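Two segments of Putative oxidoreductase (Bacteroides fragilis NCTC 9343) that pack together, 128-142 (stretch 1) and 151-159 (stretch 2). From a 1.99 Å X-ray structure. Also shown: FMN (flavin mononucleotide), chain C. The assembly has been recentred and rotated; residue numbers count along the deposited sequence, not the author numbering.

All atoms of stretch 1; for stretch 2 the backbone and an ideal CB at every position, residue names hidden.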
# COMPACT_ATOMS: atom_id res chain seq x y z
N ILE A 128 -10.58 -7.17 11.06
CA ILE A 128 -9.89 -7.58 9.87
C ILE A 128 -8.51 -8.16 10.25
O ILE A 128 -8.00 -7.96 11.34
CB ILE A 128 -9.71 -6.38 8.88
CG1 ILE A 128 -8.75 -5.33 9.44
CG2 ILE A 128 -11.10 -5.69 8.53
CD1 ILE A 128 -7.25 -5.60 9.23
N CYS A 129 -7.94 -8.87 9.30
CA CYS A 129 -6.61 -9.44 9.41
C CYS A 129 -6.07 -9.55 7.99
O CYS A 129 -6.75 -10.06 7.10
CB CYS A 129 -6.64 -10.82 10.04
SG CYS A 129 -5.01 -11.50 10.29
N TYR A 130 -4.88 -9.04 7.77
CA TYR A 130 -4.25 -9.17 6.48
C TYR A 130 -3.57 -10.51 6.47
O TYR A 130 -3.11 -10.95 7.51
CB TYR A 130 -3.20 -8.10 6.29
CG TYR A 130 -3.71 -6.69 5.93
CD1 TYR A 130 -3.84 -6.31 4.61
CD2 TYR A 130 -3.96 -5.75 6.88
CE1 TYR A 130 -4.23 -5.03 4.25
CE2 TYR A 130 -4.38 -4.45 6.53
CZ TYR A 130 -4.50 -4.12 5.17
OH TYR A 130 -4.90 -2.87 4.71
N LEU A 131 -3.51 -11.15 5.31
CA LEU A 131 -2.75 -12.38 5.16
C LEU A 131 -1.56 -12.02 4.21
O LEU A 131 -1.74 -11.61 2.99
CB LEU A 131 -3.60 -13.54 4.64
CG LEU A 131 -5.01 -13.77 5.23
CD1 LEU A 131 -5.79 -14.74 4.33
CD2 LEU A 131 -4.98 -14.23 6.71
N GLY A 132 -0.36 -12.16 4.80
CA GLY A 132 0.92 -11.91 4.12
C GLY A 132 1.29 -13.06 3.22
O GLY A 132 2.18 -12.98 2.34
N THR A 133 0.56 -14.15 3.41
CA THR A 133 0.75 -15.36 2.62
C THR A 133 0.39 -15.19 1.14
O THR A 133 0.73 -16.04 0.29
CB THR A 133 -0.04 -16.48 3.25
OG1 THR A 133 -1.34 -15.99 3.63
CG2 THR A 133 0.69 -16.93 4.50
N THR A 134 -0.31 -14.11 0.81
CA THR A 134 -0.70 -13.82 -0.57
C THR A 134 0.46 -13.73 -1.52
O THR A 134 0.32 -14.12 -2.66
CB THR A 134 -1.47 -12.46 -0.65
OG1 THR A 134 -2.56 -12.49 0.25
CG2 THR A 134 -2.03 -12.22 -1.99
N THR A 135 1.57 -13.14 -1.06
CA THR A 135 2.78 -12.98 -1.84
C THR A 135 3.73 -14.18 -1.65
O THR A 135 4.77 -14.27 -2.30
CB THR A 135 3.41 -11.61 -1.57
OG1 THR A 135 3.41 -11.35 -0.16
CG2 THR A 135 2.59 -10.51 -2.24
N TYR A 136 3.39 -15.12 -0.78
CA TYR A 136 4.17 -16.41 -0.71
C TYR A 136 3.61 -17.38 -1.73
O TYR A 136 4.34 -18.21 -2.33
CB TYR A 136 4.12 -17.07 0.67
CG TYR A 136 4.99 -16.37 1.67
CD1 TYR A 136 4.59 -15.14 2.19
CD2 TYR A 136 6.20 -16.91 2.07
CE1 TYR A 136 5.37 -14.47 3.09
CE2 TYR A 136 7.01 -16.25 2.97
CZ TYR A 136 6.59 -15.02 3.49
OH TYR A 136 7.38 -14.33 4.39
N ASN A 137 2.28 -17.36 -1.86
CA ASN A 137 1.59 -18.27 -2.79
C ASN A 137 0.71 -17.60 -3.82
O ASN A 137 -0.43 -18.02 -4.01
CB ASN A 137 0.75 -19.24 -1.99
CG ASN A 137 1.55 -20.39 -1.42
OD1 ASN A 137 2.38 -20.99 -2.11
ND2 ASN A 137 1.27 -20.73 -0.17
N PRO A 138 1.27 -16.62 -4.54
CA PRO A 138 0.44 -15.93 -5.51
C PRO A 138 -0.01 -16.87 -6.62
O PRO A 138 -1.14 -16.78 -7.07
CB PRO A 138 1.36 -14.80 -6.03
CG PRO A 138 2.76 -15.35 -5.84
CD PRO A 138 2.65 -16.09 -4.53
N GLN A 139 0.82 -17.80 -7.07
CA GLN A 139 0.33 -18.66 -8.13
C GLN A 139 -0.94 -19.41 -7.75
O GLN A 139 -1.83 -19.52 -8.56
CB GLN A 139 1.39 -19.64 -8.59
CG GLN A 139 0.98 -20.38 -9.93
CD GLN A 139 0.77 -19.41 -11.08
OE1 GLN A 139 1.66 -18.64 -11.39
NE2 GLN A 139 -0.43 -19.42 -11.70
N MSE A 140 -1.02 -19.91 -6.52
CA MSE A 140 -2.18 -20.68 -6.04
C MSE A 140 -3.40 -19.81 -5.97
O MSE A 140 -4.50 -20.26 -6.21
CB MSE A 140 -1.90 -21.26 -4.67
CG MSE A 140 -0.85 -22.39 -4.65
SE MSE A 140 -0.50 -23.04 -2.84
CE MSE A 140 -2.05 -23.90 -2.51
N ILE A 141 -3.22 -18.59 -5.58
CA ILE A 141 -4.35 -17.64 -5.51
C ILE A 141 -4.73 -17.33 -6.94
O ILE A 141 -5.90 -17.29 -7.26
CB ILE A 141 -3.93 -16.41 -4.73
CG1 ILE A 141 -3.62 -16.82 -3.29
CG2 ILE A 141 -5.03 -15.33 -4.72
CD1 ILE A 141 -2.96 -15.77 -2.44
N ILE A 142 -3.74 -17.15 -7.83
CA ILE A 142 -4.04 -16.91 -9.24
C ILE A 142 -4.89 -18.03 -9.84
O ILE A 142 -5.86 -17.76 -10.53
CB ILE A 142 -2.77 -16.68 -10.06
CG1 ILE A 142 -2.19 -15.30 -9.70
CG2 ILE A 142 -3.08 -16.82 -11.56
CD1 ILE A 142 -0.70 -15.20 -10.02
N UNK A 151 -3.12 -9.17 -13.88
CA UNK A 151 -3.81 -9.24 -12.57
C UNK A 151 -2.91 -10.06 -11.68
O UNK A 151 -2.44 -11.11 -12.06
CB UNK A 151 -5.21 -9.85 -12.67
N UNK A 152 -2.64 -9.51 -10.50
CA UNK A 152 -1.74 -10.10 -9.56
C UNK A 152 -2.29 -9.89 -8.13
O UNK A 152 -2.62 -8.75 -7.76
CB UNK A 152 -0.34 -9.50 -9.72
N UNK A 153 -2.37 -10.96 -7.32
CA UNK A 153 -2.89 -10.78 -5.97
C UNK A 153 -1.85 -10.12 -5.08
O UNK A 153 -0.70 -10.57 -5.02
CB UNK A 153 -3.32 -12.12 -5.38
N UNK A 154 -2.25 -9.01 -4.46
CA UNK A 154 -1.35 -8.21 -3.63
C UNK A 154 -1.49 -8.61 -2.17
O UNK A 154 -0.52 -9.05 -1.54
CB UNK A 154 -1.64 -6.72 -3.80
N UNK A 155 -2.67 -8.41 -1.61
CA UNK A 155 -2.93 -8.87 -0.25
C UNK A 155 -4.37 -9.39 -0.11
O UNK A 155 -5.20 -9.17 -0.97
CB UNK A 155 -2.68 -7.74 0.75
N UNK A 156 -4.60 -10.10 1.00
CA UNK A 156 -5.87 -10.71 1.31
C UNK A 156 -6.24 -10.31 2.70
O UNK A 156 -5.39 -10.28 3.57
CB UNK A 156 -5.83 -12.23 1.16
N UNK A 157 -7.52 -9.98 2.88
CA UNK A 157 -8.04 -9.58 4.16
C UNK A 157 -9.24 -10.42 4.51
O UNK A 157 -10.20 -10.51 3.74
CB UNK A 157 -8.40 -8.09 4.16
N UNK A 158 -9.17 -11.04 5.68
CA UNK A 158 -10.29 -11.79 6.28
C UNK A 158 -11.04 -10.75 7.13
O UNK A 158 -10.43 -9.96 7.84
CB UNK A 158 -9.82 -12.99 7.11
N UNK A 159 -12.36 -10.71 6.97
CA UNK A 159 -13.23 -9.72 7.58
C UNK A 159 -14.41 -10.42 8.24
O UNK A 159 -14.99 -11.38 7.67
CB UNK A 159 -13.71 -8.70 6.54
N1 FMN C . -1.49 -11.73 10.70
C2 FMN C . -1.58 -13.13 10.68
O2 FMN C . -2.06 -13.75 11.64
N3 FMN C . -1.10 -13.86 9.59
C4 FMN C . -0.51 -13.25 8.47
O4 FMN C . -0.47 -13.89 7.35
C4A FMN C . -0.41 -11.82 8.52
N5 FMN C . 0.16 -11.14 7.45
C5A FMN C . 0.24 -9.76 7.43
C6 FMN C . 0.82 -9.16 6.30
C7 FMN C . 0.94 -7.79 6.20
C7M FMN C . 1.59 -7.22 4.98
C8 FMN C . 0.49 -6.99 7.25
C8M FMN C . 0.41 -5.52 7.04
C9 FMN C . -0.09 -7.58 8.40
C9A FMN C . -0.23 -8.99 8.51
N10 FMN C . -0.80 -9.66 9.62
C10 FMN C . -0.89 -11.07 9.62
C1' FMN C . -1.26 -8.92 10.88
C2' FMN C . -0.03 -8.50 11.68
O2' FMN C . 0.55 -9.68 12.25
C3' FMN C . -0.36 -7.42 12.68
O3' FMN C . -0.75 -6.18 12.05
C4' FMN C . 0.80 -7.13 13.64
O4' FMN C . 1.01 -8.22 14.51
C5' FMN C . 0.45 -5.97 14.53
O5' FMN C . -0.80 -6.33 15.10
P FMN C . -2.07 -5.30 15.11
O1P FMN C . -2.56 -5.02 13.67
O2P FMN C . -1.61 -4.01 15.74
O3P FMN C . -3.09 -5.97 16.05

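Position 151 opens the strand with CA-to-CB directed sideways and no atom of stretch 1 within 5.5 Å of the ideal CB, so the contact hardly restricts it; Val-151 suits its extended backbone. At 152 the CB again points sideways into space that stretch 1 leaves empty, but a long side chain could reach Pro-138. The residue is Phe-152, with chi1 in t, and its CZ lies 3.8 Å from Pro-138 CB.

Position 153 points toward stretch 1. Its ideal CB is 3.6 Å from Thr-134 CG2 and 3.7 Å from Ile-141 CG2, in a largely apolar hollow with Pro-138 and Ile-142 close by. A compact apolar residue such as alanine, valine or proline would suit, and a phi of -75° admits proline. Pro-153 fills the hollow: CG is 3.9 Å from Pro-138 CB, and CD is 3.6 Å from Ile-142 CG1. It has the largest area covered in stretch 2.

The CB of 154 points away, leaving its identity open. Ile-154 meets stretch 1 mainly through its backbone: its O lies 3.5 Å from Thr-134 CG2, and a water donates to Ile-154 O (2.9 Å) and, weakly, to Leu-131 O (3.4 Å).

At 155 the CB points sideways, 4.3 Å from Tyr-130 CD1 and 4.6 Å from Leu-131 O. A small residue would fit, and a hydroxyl could use the carbonyl. Thr-155 OG1 donates a weak bond to Leu-131 O (3.3 Å) and sits at the edge of the Tyr-130 ring.

The ideal CB of 156 is 3.4 Å from Thr-134 OG1 and 4.0 Å from Leu-131 CD1, favouring serine, threonine or a small apolar residue. Thr-156 serves both neighbours: OG1 lies 2.7 Å from Thr-134 OG1, while CG2 is 3.7 Å from Leu-131 CD1. Thr-156 O accepts from Leu-131 N at 2.7 Å.

Position 157 shares a sheet face with Ile-128 and Tyr-130, where beta-branched or other apolar residues would suit. Val-157 places CG2 over the Tyr-130 ring, 4.0 Å from its centroid, and CG1 3.8 Å from Ile-128 CB.

Position 158 lies on the face of Cys-129 and Leu-131, its CB 4.2 Å from Cys-129 O; threonine, serine or valine would fit. The backbone pairing here is reciprocal, Thr-158 N to Cys-129 O (3.0 Å) and Cys-129 N to Thr-158 O (3.1 Å). Thr-158 CG2 packs 3.7 Å from Leu-131 CD1.

Position 159 pairs with Ile-128, whose CG2 is 4.5 Å from the ideal CB, inviting an aliphatic residue. Val-159 brings CG1 to 3.9 Å from Ile-128 CG2.

Stretch 2, residues 151-159: VFPITTVTV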
# COMPACT_ATOMS: atom_id res chain seq x y z
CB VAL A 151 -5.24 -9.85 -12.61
CG1 VAL A 151 -5.88 -9.75 -11.23
CG2 VAL A 151 -6.15 -9.12 -13.70
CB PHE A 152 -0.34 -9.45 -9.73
CG PHE A 152 0.75 -10.20 -9.01
CD1 PHE A 152 0.89 -10.08 -7.64
CD2 PHE A 152 1.59 -11.06 -9.70
CE1 PHE A 152 1.84 -10.83 -6.94
CE2 PHE A 152 2.55 -11.80 -9.02
CZ PHE A 152 2.67 -11.67 -7.63
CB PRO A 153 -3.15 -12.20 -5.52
CG PRO A 153 -2.10 -12.99 -6.20
CD PRO A 153 -1.99 -12.37 -7.56
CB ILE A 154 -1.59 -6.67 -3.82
CG1 ILE A 154 -1.20 -6.29 -5.26
CG2 ILE A 154 -0.76 -5.82 -2.84
CD1 ILE A 154 0.20 -6.67 -5.66
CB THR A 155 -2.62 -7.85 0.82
OG1 THR A 155 -2.63 -8.52 2.10
CG2 THR A 155 -3.63 -6.74 0.77
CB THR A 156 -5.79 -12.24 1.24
OG1 THR A 156 -5.27 -12.59 -0.05
CG2 THR A 156 -7.20 -12.87 1.45
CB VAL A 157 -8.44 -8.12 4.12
CG1 VAL A 157 -9.17 -7.65 5.38
CG2 VAL A 157 -7.21 -7.27 3.85
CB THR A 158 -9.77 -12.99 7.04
OG1 THR A 158 -8.89 -12.55 8.09
CG2 THR A 158 -8.98 -13.94 6.04
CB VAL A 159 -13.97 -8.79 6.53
CG1 VAL A 159 -14.31 -7.46 7.16
CG2 VAL A 159 -13.22 -8.63 5.26
O HOH W 1 0.33 -9.75 1.10
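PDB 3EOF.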